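Long-range contact in imidazolonepropionase (Unidentified, PDB 2Q09), which catalyses the hydrolytic opening of the imidazolone-5-propanoate ring to N-formimidoyl-L-glutamate, the third step of histidine degradation: residues V302-V314 and F339-H353. Numbering follows the deposited sequence.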
loop_
_atom_site.group_PDB
_atom_site.type_symbol
_atom_site.label_atom_id
_atom_site.label_comp_id
_atom_site.label_asym_id
_atom_site.label_seq_id
_atom_site.Cartn_x
_atom_site.Cartn_y
_atom_site.Cartn_z
ATOM N N VAL A 302 15.217 6.432 -9.291
ATOM C CA VAL A 302 14.900 5.103 -9.833
ATOM C C VAL A 302 16.118 4.386 -10.425
ATOM O O VAL A 302 16.387 3.224 -10.111
ATOM C CB VAL A 302 13.802 5.195 -10.925
ATOM C CG1 VAL A 302 13.634 3.863 -11.627
ATOM C CG2 VAL A 302 12.486 5.617 -10.289
ATOM N N VAL A 303 16.853 5.077 -11.288
ATOM C CA VAL A 303 18.026 4.472 -11.906
ATOM C C VAL A 303 19.004 3.973 -10.840
ATOM O O VAL A 303 19.470 2.842 -10.900
ATOM C CB VAL A 303 18.743 5.476 -12.844
ATOM C CG1 VAL A 303 20.050 4.887 -13.348
ATOM C CG2 VAL A 303 17.838 5.810 -14.017
ATOM N N ALA A 304 19.307 4.818 -9.862
ATOM C CA ALA A 304 20.229 4.433 -8.794
ATOM C C ALA A 304 19.687 3.281 -7.948
ATOM O O ALA A 304 20.440 2.384 -7.556
ATOM C CB ALA A 304 20.544 5.635 -7.908
ATOM N N LEU A 305 18.390 3.302 -7.660
ATOM C CA LEU A 305 17.784 2.230 -6.875
ATOM C C LEU A 305 17.915 0.916 -7.634
ATOM O O LEU A 305 18.168 -0.133 -7.044
ATOM C CB LEU A 305 16.305 2.519 -6.608
ATOM C CG LEU A 305 15.994 3.605 -5.578
ATOM C CD1 LEU A 305 14.490 3.893 -5.599
ATOM C CD2 LEU A 305 16.433 3.150 -4.179
ATOM N N ARG A 306 17.731 0.973 -8.946
ATOM C CA ARG A 306 17.858 -0.222 -9.759
ATOM C C ARG A 306 19.291 -0.729 -9.726
ATOM O O ARG A 306 19.529 -1.919 -9.510
ATOM C CB ARG A 306 17.440 0.049 -11.205
ATOM C CG ARG A 306 15.987 -0.235 -11.474
ATOM C CD ARG A 306 15.764 -0.550 -12.943
ATOM N NE ARG A 306 15.941 0.626 -13.786
ATOM C CZ ARG A 306 14.943 1.294 -14.352
ATOM N NH1 ARG A 306 13.691 0.903 -14.167
ATOM N NH2 ARG A 306 15.200 2.348 -15.112
ATOM N N LYS A 307 20.247 0.173 -9.945
ATOM C CA LYS A 307 21.652 -0.220 -9.935
ATOM C C LYS A 307 22.040 -0.894 -8.628
ATOM O O LYS A 307 22.862 -1.810 -8.625
ATOM C CB LYS A 307 22.544 0.994 -10.159
ATOM C CG LYS A 307 22.484 1.532 -11.572
ATOM C CD LYS A 307 23.351 2.765 -11.717
ATOM C CE LYS A 307 23.349 3.263 -13.146
ATOM N NZ LYS A 307 24.038 4.577 -13.267
ATOM N N ALA A 308 21.450 -0.445 -7.523
ATOM C CA ALA A 308 21.751 -1.012 -6.206
ATOM C C ALA A 308 20.907 -2.242 -5.890
ATOM O O ALA A 308 21.079 -2.861 -4.844
ATOM C CB ALA A 308 21.564 0.046 -5.122
ATOM N N GLY A 309 19.994 -2.595 -6.787
ATOM C CA GLY A 309 19.168 -3.769 -6.563
ATOM C C GLY A 309 18.105 -3.618 -5.487
ATOM O O GLY A 309 17.615 -4.610 -4.953
ATOM N N VAL A 310 17.741 -2.384 -5.161
ATOM C CA VAL A 310 16.718 -2.162 -4.143
ATOM C C VAL A 310 15.351 -2.420 -4.764
ATOM O O VAL A 310 14.986 -1.797 -5.759
ATOM C CB VAL A 310 16.760 -0.721 -3.602
ATOM C CG1 VAL A 310 15.609 -0.488 -2.623
ATOM C CG2 VAL A 310 18.082 -0.470 -2.901
ATOM N N PRO A 311 14.581 -3.362 -4.197
ATOM C CA PRO A 311 13.253 -3.663 -4.738
ATOM C C PRO A 311 12.333 -2.450 -4.616
ATOM O O PRO A 311 12.307 -1.779 -3.589
ATOM C CB PRO A 311 12.793 -4.839 -3.887
ATOM C CG PRO A 311 13.492 -4.615 -2.580
ATOM C CD PRO A 311 14.874 -4.189 -3.014
HETATM N N MSE A 312 11.594 -2.154 -5.679
HETATM C CA MSE A 312 10.708 -1.000 -5.673
HETATM C C MSE A 312 9.246 -1.401 -5.773
HETATM O O MSE A 312 8.828 -2.077 -6.724
HETATM C CB MSE A 312 11.048 -0.062 -6.837
HETATM C CG MSE A 312 12.514 0.380 -6.895
HETATM SE SE MSE A 312 12.821 1.468 -8.479
HETATM C CE MSE A 312 12.811 0.091 -9.809
ATOM N N ALA A 313 8.470 -0.997 -4.777
ATOM C CA ALA A 313 7.047 -1.278 -4.790
ATOM C C ALA A 313 6.376 -0.046 -5.388
ATOM O O ALA A 313 6.970 1.035 -5.417
ATOM C CB ALA A 313 6.536 -1.522 -3.362
ATOM N N VAL A 314 5.157 -0.218 -5.884
ATOM C CA VAL A 314 4.397 0.891 -6.449
ATOM C C VAL A 314 3.048 0.894 -5.734
ATOM O O VAL A 314 2.430 -0.166 -5.579
ATOM C CB VAL A 314 4.157 0.712 -7.962
ATOM C CG1 VAL A 314 3.186 1.782 -8.458
ATOM C CG2 VAL A 314 5.477 0.822 -8.722
ATOM N N PHE A 339 7.973 7.665 -13.957
ATOM C CA PHE A 339 9.231 7.255 -13.336
ATOM C C PHE A 339 10.062 6.334 -14.215
ATOM O O PHE A 339 11.167 5.946 -13.838
ATOM C CB PHE A 339 8.967 6.588 -11.982
ATOM C CG PHE A 339 8.380 7.514 -10.946
ATOM C CD1 PHE A 339 8.454 8.897 -11.102
ATOM C CD2 PHE A 339 7.786 7.007 -9.799
ATOM C CE1 PHE A 339 7.959 9.763 -10.126
ATOM C CE2 PHE A 339 7.286 7.852 -8.809
ATOM C CZ PHE A 339 7.368 9.239 -8.971
ATOM N N GLY A 340 9.525 5.980 -15.377
ATOM C CA GLY A 340 10.263 5.129 -16.297
ATOM C C GLY A 340 10.325 3.635 -16.013
ATOM O O GLY A 340 11.129 2.930 -16.625
ATOM N N LEU A 341 9.508 3.140 -15.088
ATOM C CA LEU A 341 9.519 1.714 -14.800
ATOM C C LEU A 341 8.969 0.941 -15.993
ATOM O O LEU A 341 8.255 1.488 -16.830
ATOM C CB LEU A 341 8.661 1.394 -13.567
ATOM C CG LEU A 341 9.319 1.364 -12.185
ATOM C CD1 LEU A 341 9.877 2.732 -11.835
ATOM C CD2 LEU A 341 8.270 0.931 -11.145
ATOM N N THR A 342 9.314 -0.338 -16.072
ATOM C CA THR A 342 8.805 -1.191 -17.139
ATOM C C THR A 342 7.517 -1.806 -16.606
ATOM O O THR A 342 7.294 -1.830 -15.395
ATOM C CB THR A 342 9.782 -2.335 -17.464
ATOM O OG1 THR A 342 9.980 -3.138 -16.297
ATOM C CG2 THR A 342 11.129 -1.782 -17.910
ATOM N N PRO A 343 6.641 -2.290 -17.500
ATOM C CA PRO A 343 5.411 -2.889 -16.972
ATOM C C PRO A 343 5.713 -4.064 -16.035
ATOM O O PRO A 343 4.947 -4.343 -15.114
ATOM C CB PRO A 343 4.664 -3.328 -18.230
ATOM C CG PRO A 343 5.083 -2.260 -19.240
ATOM C CD PRO A 343 6.576 -2.138 -18.966
ATOM N N VAL A 344 6.830 -4.753 -16.267
ATOM C CA VAL A 344 7.172 -5.888 -15.423
ATOM C C VAL A 344 7.643 -5.419 -14.038
ATOM O O VAL A 344 7.351 -6.068 -13.032
ATOM C CB VAL A 344 8.236 -6.810 -16.106
ATOM C CG1 VAL A 344 9.603 -6.141 -16.137
ATOM C CG2 VAL A 344 8.287 -8.140 -15.389
ATOM N N GLU A 345 8.345 -4.288 -13.977
ATOM C CA GLU A 345 8.782 -3.763 -12.682
ATOM C C GLU A 345 7.540 -3.299 -11.908
ATOM O O GLU A 345 7.449 -3.455 -10.686
ATOM C CB GLU A 345 9.746 -2.582 -12.861
ATOM C CG GLU A 345 11.108 -2.956 -13.443
ATOM C CD GLU A 345 11.988 -1.738 -13.695
ATOM O OE1 GLU A 345 11.507 -0.755 -14.298
ATOM O OE2 GLU A 345 13.168 -1.771 -13.292
ATOM N N ALA A 346 6.578 -2.731 -12.626
ATOM C CA ALA A 346 5.350 -2.257 -11.995
ATOM C C ALA A 346 4.557 -3.431 -11.424
ATOM O O ALA A 346 4.041 -3.351 -10.318
ATOM C CB ALA A 346 4.500 -1.480 -13.011
HETATM N N MSE A 347 4.469 -4.522 -12.183
HETATM C CA MSE A 347 3.737 -5.702 -11.733
HETATM C C MSE A 347 4.402 -6.306 -10.489
HETATM O O MSE A 347 3.734 -6.632 -9.504
HETATM C CB MSE A 347 3.645 -6.738 -12.863
HETATM C CG MSE A 347 2.789 -7.948 -12.520
HETATM SE SE MSE A 347 0.973 -7.451 -12.051
HETATM C CE MSE A 347 0.220 -9.264 -11.959
ATOM N N ALA A 348 5.722 -6.438 -10.521
ATOM C CA ALA A 348 6.424 -6.964 -9.357
ATOM C C ALA A 348 6.219 -5.962 -8.225
ATOM O O ALA A 348 6.173 -6.334 -7.051
ATOM C CB ALA A 348 7.907 -7.116 -9.655
ATOM N N GLY A 349 6.080 -4.689 -8.602
ATOM C CA GLY A 349 5.880 -3.634 -7.625
ATOM C C GLY A 349 4.573 -3.741 -6.854
ATOM O O GLY A 349 4.477 -3.237 -5.737
ATOM N N VAL A 350 3.559 -4.382 -7.438
ATOM C CA VAL A 350 2.275 -4.527 -6.754
ATOM C C VAL A 350 2.007 -5.969 -6.325
ATOM O O VAL A 350 0.889 -6.314 -5.928
ATOM C CB VAL A 350 1.097 -4.029 -7.630
ATOM C CG1 VAL A 350 1.319 -2.555 -7.985
ATOM C CG2 VAL A 350 0.969 -4.881 -8.891
ATOM N N THR A 351 3.025 -6.817 -6.429
ATOM C CA THR A 351 2.887 -8.200 -5.998
ATOM C C THR A 351 4.024 -8.545 -5.047
ATOM O O THR A 351 3.951 -8.259 -3.851
ATOM C CB THR A 351 2.894 -9.198 -7.193
ATOM O OG1 THR A 351 4.047 -8.979 -8.020
ATOM C CG2 THR A 351 1.618 -9.022 -8.030
ATOM N N ARG A 352 5.076 -9.138 -5.602
ATOM C CA ARG A 352 6.263 -9.548 -4.859
ATOM C C ARG A 352 6.824 -8.484 -3.910
ATOM O O ARG A 352 6.974 -8.719 -2.706
ATOM C CB ARG A 352 7.344 -9.955 -5.870
ATOM C CG ARG A 352 8.355 -10.937 -5.355
ATOM C CD ARG A 352 9.008 -11.701 -6.498
ATOM N NE ARG A 352 9.918 -10.880 -7.295
ATOM C CZ ARG A 352 9.831 -10.748 -8.615
ATOM N NH1 ARG A 352 8.878 -11.374 -9.287
ATOM N NH2 ARG A 352 10.710 -9.997 -9.267
ATOM N N HIS A 353 7.140 -7.317 -4.458
ATOM C CA HIS A 353 7.719 -6.240 -3.668
ATOM C C HIS A 353 6.729 -5.590 -2.713
ATOM O O HIS A 353 7.105 -5.178 -1.619
ATOM C CB HIS A 353 8.348 -5.223 -4.618
ATOM C CG HIS A 353 9.363 -5.837 -5.537
ATOM N ND1 HIS A 353 9.610 -5.367 -6.809
ATOM C CD2 HIS A 353 10.170 -6.913 -5.369
ATOM C CE1 HIS A 353 10.524 -6.131 -7.388
ATOM N NE2 HIS A 353 10.879 -7.074 -6.535
HETATM O O HOH W 1 9.493 -2.891 -9.229
#
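R306 and E345 show how a single carboxylate can serve two masters. NH1 of R306 forms a salt bridge with OE1 of E345 at 2.7 Å, the guanidinium and carboxylate lying nearly coplanar, 18° apart, while CG1 of V302 rests on one guanidinium face. On its anti side the same OE1 accepts the N-H of T342, and OG1 of T342 in turn receives the N-H of E345: a capping box that starts helix 343-349. An alanine in place of E345 would probably leave the R306 charge without its mate across the contact and the T342 N-H without its acceptor, undoing half of the capping box.

Further in, the backbones themselves meet. V314 N donates to G349 O at 3.1 Å, from above the carbonyl plane, and CA-H...O contacts run from G349 CA to M312 O and from A313 CA to G349 O. G349 permits this approach, since a CB there would fall 3.2 Å from CG2 of V314. A water donates to both M312 O and E345 O, bridging strand and helix; ND1 of H353 adds a weak bond to M312 O.

Apolar contacts fill in around these. CB of P311 sits over one face of the H353 ring, a CH-pi contact 3.9 Å from the centroid. CG2 of V314 and CD2 of L341 meet tip to tip at 3.7 Å. The other branch of L341, CD1, packs on V302, whose chi1 of 171° turns CG1 to it and leaves CG2 for CB of F339.

Strand 312-314, crossed by helix 343-349 at 81°, pairs in parallel with strand 283-286 in the TIM-barrel-like fold of the amidohydrolases. Just beyond this strand lies D317, which together with H72, H74 and H242 binds the iron, so the contact seats helix 343-349 against a barrel strand whose following loop carries a metal ligand.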